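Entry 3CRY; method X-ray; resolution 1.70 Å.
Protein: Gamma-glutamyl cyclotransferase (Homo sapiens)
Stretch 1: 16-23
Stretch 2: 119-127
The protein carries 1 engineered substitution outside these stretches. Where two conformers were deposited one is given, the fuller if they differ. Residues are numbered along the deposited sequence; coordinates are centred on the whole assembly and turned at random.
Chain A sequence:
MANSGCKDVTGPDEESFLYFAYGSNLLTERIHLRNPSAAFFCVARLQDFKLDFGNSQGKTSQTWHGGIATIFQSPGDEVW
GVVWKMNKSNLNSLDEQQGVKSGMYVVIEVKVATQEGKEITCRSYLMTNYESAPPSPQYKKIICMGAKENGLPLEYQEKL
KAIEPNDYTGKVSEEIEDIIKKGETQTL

Stretch 1, residues 16-23: SFLYFAYG
Stretch 2 (119-127) EITCRSYLM

Two strands far apart in sequence can be joined by a few backbone hydrogen bonds together with side-chain hydroxyls donating to carbonyls, and human gamma-glutamyl cyclotransferase offers a worked example. Strands 16-21 and 119-126, both extended, run in the same general sense, with 57° between their axes and a closest approach of 4.4 Å. This divergence accompanies a single bridge, Tyr19 with Arg123 (CA to CA 4.8 Å). Arg123 uses both of its backbone polar groups: Arg123 N donates to Leu18 O at 2.9 Å (158° at hydrogen), and Arg123 O accepts from Phe20 N at 2.8 Å (170°), straddling Tyr19 in parallel-sheet fashion. Tyr19 CA also approaches Arg123 O at 3.4 Å, a CA-H...O contact.

Beyond the bridge, hydroxyls take over. Ser124 (chi1 t) donates from OG to Phe20 O at 2.8 Å; Tyr22, in a p rotamer with chi2 82°, donates from OH to Tyr125 O at 2.6 Å.

Apolar contacts add to these bonds. Leu18 (m, t) sets CD1 3.2 Å from CG2 of Ile120 (m, t), while Phe20 CB meets Cys122 CB at 3.8 Å. Tyr19 (t) brings CE1 to the ring edge of Tyr125 (m), 3.8 Å from CE2. Arg123, t through chi3 with chi4 at 82°, lays CD 3.8 Å from Phe17 CE2, its guanidinium hydrogen-bonded elsewhere in the structure.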

# COMPACT_ATOMS: atom_id res chain seq x y z
N SER A 16 -1.84 22.03 1.52
CA SER A 16 -1.28 21.22 0.42
C SER A 16 -0.80 19.84 0.83
O SER A 16 -0.58 19.56 2.01
CB SER A 16 -0.11 21.96 -0.24
OG SER A 16 -0.55 23.20 -0.75
N PHE A 17 -0.61 18.98 -0.17
CA PHE A 17 0.03 17.69 0.05
C PHE A 17 0.98 17.41 -1.11
O PHE A 17 0.87 18.02 -2.16
CB PHE A 17 -0.99 16.56 0.24
CG PHE A 17 -1.69 16.14 -1.03
CD1 PHE A 17 -2.79 16.86 -1.51
CD2 PHE A 17 -1.25 15.01 -1.73
CE1 PHE A 17 -3.45 16.47 -2.67
CE2 PHE A 17 -1.90 14.61 -2.91
CZ PHE A 17 -3.00 15.34 -3.38
N LEU A 18 1.90 16.48 -0.90
CA LEU A 18 2.88 16.11 -1.93
C LEU A 18 2.53 14.73 -2.48
O LEU A 18 2.18 13.83 -1.71
CB LEU A 18 4.29 16.11 -1.35
CG LEU A 18 4.78 17.43 -0.75
CD1 LEU A 18 6.13 17.25 -0.15
CD2 LEU A 18 4.80 18.54 -1.81
N TYR A 19 2.64 14.59 -3.80
CA TYR A 19 2.24 13.37 -4.52
C TYR A 19 3.45 12.87 -5.33
O TYR A 19 4.01 13.61 -6.12
CB TYR A 19 1.03 13.67 -5.43
CG TYR A 19 0.83 12.64 -6.54
CD1 TYR A 19 0.72 11.27 -6.23
CD2 TYR A 19 0.73 13.02 -7.87
CE1 TYR A 19 0.56 10.31 -7.25
CE2 TYR A 19 0.54 12.07 -8.89
CZ TYR A 19 0.47 10.73 -8.57
OH TYR A 19 0.31 9.79 -9.57
N PHE A 20 3.83 11.60 -5.13
CA PHE A 20 4.98 11.01 -5.83
C PHE A 20 4.48 10.19 -7.02
O PHE A 20 3.80 9.16 -6.84
CB PHE A 20 5.81 10.14 -4.86
CG PHE A 20 6.96 9.40 -5.51
CD1 PHE A 20 8.14 10.08 -5.85
CD2 PHE A 20 6.89 8.01 -5.75
CE1 PHE A 20 9.23 9.40 -6.46
CE2 PHE A 20 7.98 7.32 -6.32
CZ PHE A 20 9.16 8.03 -6.67
N ALA A 21 4.77 10.70 -8.22
CA ALA A 21 4.41 10.01 -9.48
C ALA A 21 5.57 9.26 -10.09
O ALA A 21 6.66 9.79 -10.18
CB ALA A 21 3.87 11.02 -10.49
N TYR A 22 5.32 8.02 -10.55
CA TYR A 22 6.35 7.22 -11.21
C TYR A 22 5.95 6.64 -12.59
O TYR A 22 6.75 5.95 -13.23
CB TYR A 22 6.79 6.09 -10.26
CG TYR A 22 5.65 5.21 -9.80
CD1 TYR A 22 5.18 4.15 -10.62
CD2 TYR A 22 5.03 5.42 -8.56
CE1 TYR A 22 4.12 3.36 -10.23
CE2 TYR A 22 3.96 4.59 -8.14
CZ TYR A 22 3.51 3.58 -8.98
OH TYR A 22 2.47 2.77 -8.59
N GLY A 23 4.70 6.90 -13.01
CA GLY A 23 4.14 6.37 -14.26
C GLY A 23 3.79 7.51 -15.21
O GLY A 23 4.61 8.43 -15.38
N GLU A 119 14.85 14.15 2.89
CA GLU A 119 13.71 13.24 2.91
C GLU A 119 12.38 14.00 2.83
O GLU A 119 12.19 15.02 3.51
CB GLU A 119 13.75 12.32 4.14
CG GLU A 119 12.72 11.20 4.10
CD GLU A 119 13.04 10.09 5.08
OE1 GLU A 119 12.58 10.18 6.24
OE2 GLU A 119 13.74 9.14 4.67
N ILE A 120 11.48 13.48 2.01
CA ILE A 120 10.15 14.07 1.79
C ILE A 120 9.08 13.01 2.00
O ILE A 120 9.23 11.90 1.49
CB ILE A 120 9.96 14.51 0.31
CG1 ILE A 120 11.19 15.22 -0.25
CG2 ILE A 120 8.70 15.37 0.16
CD1 ILE A 120 10.87 15.96 -1.52
N THR A 121 8.01 13.34 2.72
CA THR A 121 6.88 12.40 2.87
C THR A 121 5.80 12.65 1.81
O THR A 121 5.27 13.76 1.71
CB THR A 121 6.27 12.47 4.29
OG1 THR A 121 7.31 12.21 5.25
CG2 THR A 121 5.15 11.45 4.48
N CYS A 122 5.46 11.60 1.05
CA CYS A 122 4.53 11.74 -0.08
C CYS A 122 3.38 10.74 -0.10
O CYS A 122 3.53 9.62 0.36
CB CYS A 122 5.28 11.53 -1.41
SG CYS A 122 6.56 12.74 -1.75
N ARG A 123 2.25 11.17 -0.65
CA ARG A 123 1.18 10.24 -1.06
C ARG A 123 1.58 9.59 -2.39
O ARG A 123 2.15 10.25 -3.27
CB ARG A 123 -0.13 11.01 -1.20
CG ARG A 123 -1.41 10.16 -1.42
CD ARG A 123 -2.62 11.09 -1.60
NE ARG A 123 -3.93 10.41 -1.49
CZ ARG A 123 -4.53 10.14 -0.32
NH1 ARG A 123 -3.95 10.45 0.84
NH2 ARG A 123 -5.72 9.54 -0.31
N SER A 124 1.31 8.30 -2.54
CA SER A 124 1.44 7.61 -3.82
C SER A 124 0.42 6.48 -3.89
O SER A 124 -0.53 6.45 -3.07
CB SER A 124 2.89 7.09 -4.03
OG SER A 124 3.15 6.86 -5.41
N TYR A 125 0.60 5.57 -4.85
CA TYR A 125 -0.34 4.48 -5.17
C TYR A 125 0.43 3.29 -5.66
O TYR A 125 1.45 3.46 -6.34
CB TYR A 125 -1.31 4.90 -6.29
CG TYR A 125 -2.15 6.10 -5.90
CD1 TYR A 125 -3.38 5.93 -5.26
CD2 TYR A 125 -1.69 7.41 -6.14
CE1 TYR A 125 -4.15 7.03 -4.88
CE2 TYR A 125 -2.45 8.51 -5.76
CZ TYR A 125 -3.67 8.31 -5.13
OH TYR A 125 -4.41 9.40 -4.76
N LEU A 126 -0.04 2.10 -5.31
CA LEU A 126 0.45 0.88 -5.96
C LEU A 126 -0.62 -0.20 -6.05
O LEU A 126 -1.65 -0.13 -5.35
CB LEU A 126 1.74 0.39 -5.28
CG LEU A 126 1.65 0.03 -3.78
CD1 LEU A 126 0.87 -1.25 -3.51
CD2 LEU A 126 3.08 -0.06 -3.20
N MET A 127 -0.41 -1.19 -6.94
CA MET A 127 -1.38 -2.28 -7.11
C MET A 127 -1.14 -3.36 -6.05
O MET A 127 0.02 -3.65 -5.73
CB MET A 127 -1.20 -2.92 -8.48
CG MET A 127 -1.46 -2.00 -9.63
SD MET A 127 -1.10 -2.89 -11.19
CE MET A 127 -1.32 -1.52 -12.31